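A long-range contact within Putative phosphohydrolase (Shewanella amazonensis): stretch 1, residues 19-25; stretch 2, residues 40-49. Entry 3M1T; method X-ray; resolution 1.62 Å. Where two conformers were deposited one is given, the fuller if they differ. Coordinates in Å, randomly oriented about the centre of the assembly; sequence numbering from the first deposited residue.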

# COMPACT_ATOMS: atom_id res chain seq x y z
N LYS A 19 0.45 -12.02 -18.11
CA LYS A 19 0.06 -11.11 -19.17
C LYS A 19 -1.33 -10.48 -18.95
O LYS A 19 -1.49 -9.30 -19.08
CB LYS A 19 0.18 -11.82 -20.54
CG LYS A 19 -0.21 -11.02 -21.73
CD LYS A 19 -0.01 -11.82 -23.05
N ALA A 20 -2.33 -11.29 -18.63
CA ALA A 20 -3.69 -10.73 -18.56
C ALA A 20 -3.84 -9.79 -17.42
O ALA A 20 -4.63 -8.85 -17.47
CB ALA A 20 -4.77 -11.86 -18.43
N ILE A 21 -3.08 -10.01 -16.33
CA ILE A 21 -3.13 -9.09 -15.20
C ILE A 21 -2.40 -7.76 -15.52
O ILE A 21 -2.89 -6.69 -15.21
CB ILE A 21 -2.51 -9.75 -13.93
CG1 ILE A 21 -3.35 -10.97 -13.53
CG2 ILE A 21 -2.41 -8.71 -12.74
CD1 ILE A 21 -4.75 -10.60 -13.04
N ALA A 22 -1.24 -7.85 -16.14
CA ALA A 22 -0.55 -6.68 -16.62
C ALA A 22 -1.45 -5.85 -17.54
O ALA A 22 -1.53 -4.62 -17.45
CB ALA A 22 0.81 -7.09 -17.33
N GLU A 23 -2.19 -6.57 -18.41
CA GLU A 23 -3.06 -5.85 -19.36
C GLU A 23 -4.20 -5.20 -18.61
O GLU A 23 -4.60 -4.08 -18.89
CB GLU A 23 -3.60 -6.75 -20.42
CG GLU A 23 -2.53 -7.25 -21.39
CD GLU A 23 -2.99 -8.32 -22.32
OE1 GLU A 23 -4.11 -8.87 -22.12
OE2 GLU A 23 -2.20 -8.70 -23.25
N LEU A 24 -4.75 -5.93 -17.63
CA LEU A 24 -5.81 -5.34 -16.78
C LEU A 24 -5.36 -4.08 -16.04
O LEU A 24 -6.09 -3.09 -15.96
CB LEU A 24 -6.35 -6.38 -15.79
CG LEU A 24 -7.41 -5.87 -14.79
CD1 LEU A 24 -8.71 -5.48 -15.52
CD2 LEU A 24 -7.70 -6.96 -13.74
N LEU A 25 -4.17 -4.13 -15.45
CA LEU A 25 -3.62 -2.97 -14.73
C LEU A 25 -3.40 -1.81 -15.70
O LEU A 25 -3.70 -0.66 -15.36
CB LEU A 25 -2.33 -3.35 -14.03
CG LEU A 25 -2.41 -4.16 -12.74
CD1 LEU A 25 -1.00 -4.44 -12.19
CD2 LEU A 25 -3.20 -3.39 -11.68
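Stretch 2 (40-49) EKLSHDPVLS

Stretch 2 packs on a single continuous helix, residues 19-25, through two helical segments joined by a short break. A helix that begins earlier in the chain enters the stretch with Glu-40, Lys-41 and Leu-42; the clear departure from helical values comes at Asp-45, with phi/psi of -130/79°; and from Pro-46 a second helix sets out. The chain therefore turns sharply between its two helical segments: the CA trace of 40-43 runs steeply across that of 19-25, whereas that of 46-49 runs in broadly the same direction as it, and contacts come from both segments. The backbones come close, the CA atoms of Leu-24 and Lys-41 being 6.4 Å apart, yet the contact is made mainly by side chains, and it buries a modest 320 Å².

Lys-41 covers the most surface. Its CA-to-CB bond points toward stretch 1, and after a t, p start the chain runs extended through chi3 and chi4, both t. This long side chain suits a place at the border between core and solvent, because its methylenes can pack on apolar neighbours while its charge remains at the edge. Near its base, CG lies 3.6 Å from Leu-24 CD1; farther out, CE passes 4.1 Å from the backbone atom Ala-20 O; at the tip, NZ donates a hydrogen bond to Glu-23 OE1 at 2.8 Å, which is also a salt bridge. Glu-23 likewise points its CA-to-CB bond toward stretch 2, and the opposite charges meet at close range.

Leu-24, buried, is the main apolar residue of stretch 1. Its CA-to-CB bond points sideways, but the t, p rotamer brings the end of the side chain nearer. That end meets both helical segments: CD1 approaches Leu-42 CD2 at 3.9 Å as well as Lys-41, and CD2 touches Leu-42 as well as Leu-48, lying 4.0 Å from Leu-42 CD2 and 4.0 Å from Leu-48 CD1. With no polar group to satisfy, leucine is well suited to this enclosed position.

Leu-48 is the principal contribution of the second helix. Its CA-to-CB bond points toward stretch 1, and besides meeting Leu-24 its CD1 packs 3.6 Å from Ile-21 CD1. Ile-21 sits one helical turn before Leu-24, so the two residues offer Leu-48 neighbouring apolar surfaces. Asp-45 occupies the N-cap position right before this helix: its OD1 accepts a hydrogen bond from Leu-48 N at 3.0 Å, nearly linear at 173°, satisfying an amide in the first turn that lacks a helical carbonyl partner. Its other oxygen, OD2, comes within 4.0 Å of Ile-21 CD1, a packing contact alone.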

# COMPACT_ATOMS: atom_id res chain seq x y z
N GLU A 40 -15.40 -5.18 -19.55
CA GLU A 40 -15.11 -6.31 -20.41
C GLU A 40 -13.85 -7.04 -19.94
O GLU A 40 -13.86 -8.27 -19.88
CB GLU A 40 -15.02 -5.90 -21.87
CG GLU A 40 -16.39 -5.56 -22.41
CD GLU A 40 -16.43 -5.25 -23.89
OE1 GLU A 40 -15.35 -5.13 -24.53
OE2 GLU A 40 -17.57 -5.11 -24.40
N LYS A 41 -12.79 -6.31 -19.60
CA LYS A 41 -11.53 -6.98 -19.24
C LYS A 41 -11.75 -7.84 -17.99
O LYS A 41 -11.30 -8.98 -17.93
CB LYS A 41 -10.44 -5.94 -19.03
CG LYS A 41 -9.04 -6.51 -18.99
CD LYS A 41 -8.61 -7.02 -20.33
CE LYS A 41 -7.17 -7.52 -20.37
NZ LYS A 41 -6.66 -7.90 -21.74
N LEU A 42 -12.45 -7.29 -17.01
CA LEU A 42 -12.72 -7.99 -15.75
C LEU A 42 -13.61 -9.19 -15.96
O LEU A 42 -13.47 -10.21 -15.29
CB LEU A 42 -13.43 -7.06 -14.77
CG LEU A 42 -12.53 -6.01 -14.17
CD1 LEU A 42 -13.38 -4.89 -13.54
CD2 LEU A 42 -11.60 -6.64 -13.13
N SER A 43 -14.54 -9.07 -16.89
CA SER A 43 -15.49 -10.20 -17.16
C SER A 43 -14.76 -11.53 -17.46
O SER A 43 -15.30 -12.61 -17.18
CB SER A 43 -16.47 -9.84 -18.29
OG SER A 43 -15.89 -9.93 -19.58
N HIS A 44 -13.54 -11.47 -17.99
CA HIS A 44 -12.78 -12.68 -18.29
C HIS A 44 -12.05 -13.27 -17.08
O HIS A 44 -11.41 -14.30 -17.21
CB HIS A 44 -11.79 -12.38 -19.41
CG HIS A 44 -12.46 -12.05 -20.71
ND1 HIS A 44 -12.95 -13.00 -21.56
CD2 HIS A 44 -12.74 -10.85 -21.28
CE1 HIS A 44 -13.49 -12.42 -22.61
NE2 HIS A 44 -13.36 -11.10 -22.48
N ASP A 45 -12.13 -12.61 -15.93
CA ASP A 45 -11.45 -13.12 -14.72
C ASP A 45 -12.48 -13.11 -13.59
O ASP A 45 -12.52 -12.19 -12.77
CB ASP A 45 -10.22 -12.29 -14.37
CG ASP A 45 -9.34 -12.97 -13.33
OD1 ASP A 45 -9.86 -13.84 -12.58
OD2 ASP A 45 -8.13 -12.68 -13.30
N PRO A 46 -13.35 -14.12 -13.58
CA PRO A 46 -14.39 -14.18 -12.56
C PRO A 46 -13.82 -14.31 -11.15
O PRO A 46 -14.46 -13.81 -10.22
CB PRO A 46 -15.25 -15.40 -12.98
CG PRO A 46 -14.47 -16.12 -13.99
CD PRO A 46 -13.56 -15.14 -14.63
N VAL A 47 -12.65 -14.94 -10.97
CA VAL A 47 -12.06 -15.07 -9.64
C VAL A 47 -11.62 -13.71 -9.10
O VAL A 47 -11.94 -13.33 -7.97
CB VAL A 47 -10.86 -16.04 -9.66
CG1 VAL A 47 -10.12 -16.08 -8.28
CG2 VAL A 47 -11.36 -17.46 -10.06
N LEU A 48 -10.88 -12.96 -9.92
CA LEU A 48 -10.49 -11.63 -9.52
C LEU A 48 -11.71 -10.72 -9.35
O LEU A 48 -11.76 -9.91 -8.41
CB LEU A 48 -9.47 -11.05 -10.51
CG LEU A 48 -8.87 -9.70 -10.18
CD1 LEU A 48 -7.44 -9.63 -10.80
CD2 LEU A 48 -9.78 -8.60 -10.72
N SER A 49 -12.70 -10.82 -10.25
CA SER A 49 -13.95 -10.03 -10.11
C SER A 49 -14.67 -10.30 -8.77
O SER A 49 -15.16 -9.36 -8.13
CB SER A 49 -14.93 -10.32 -11.24
OG SER A 49 -14.43 -9.81 -12.47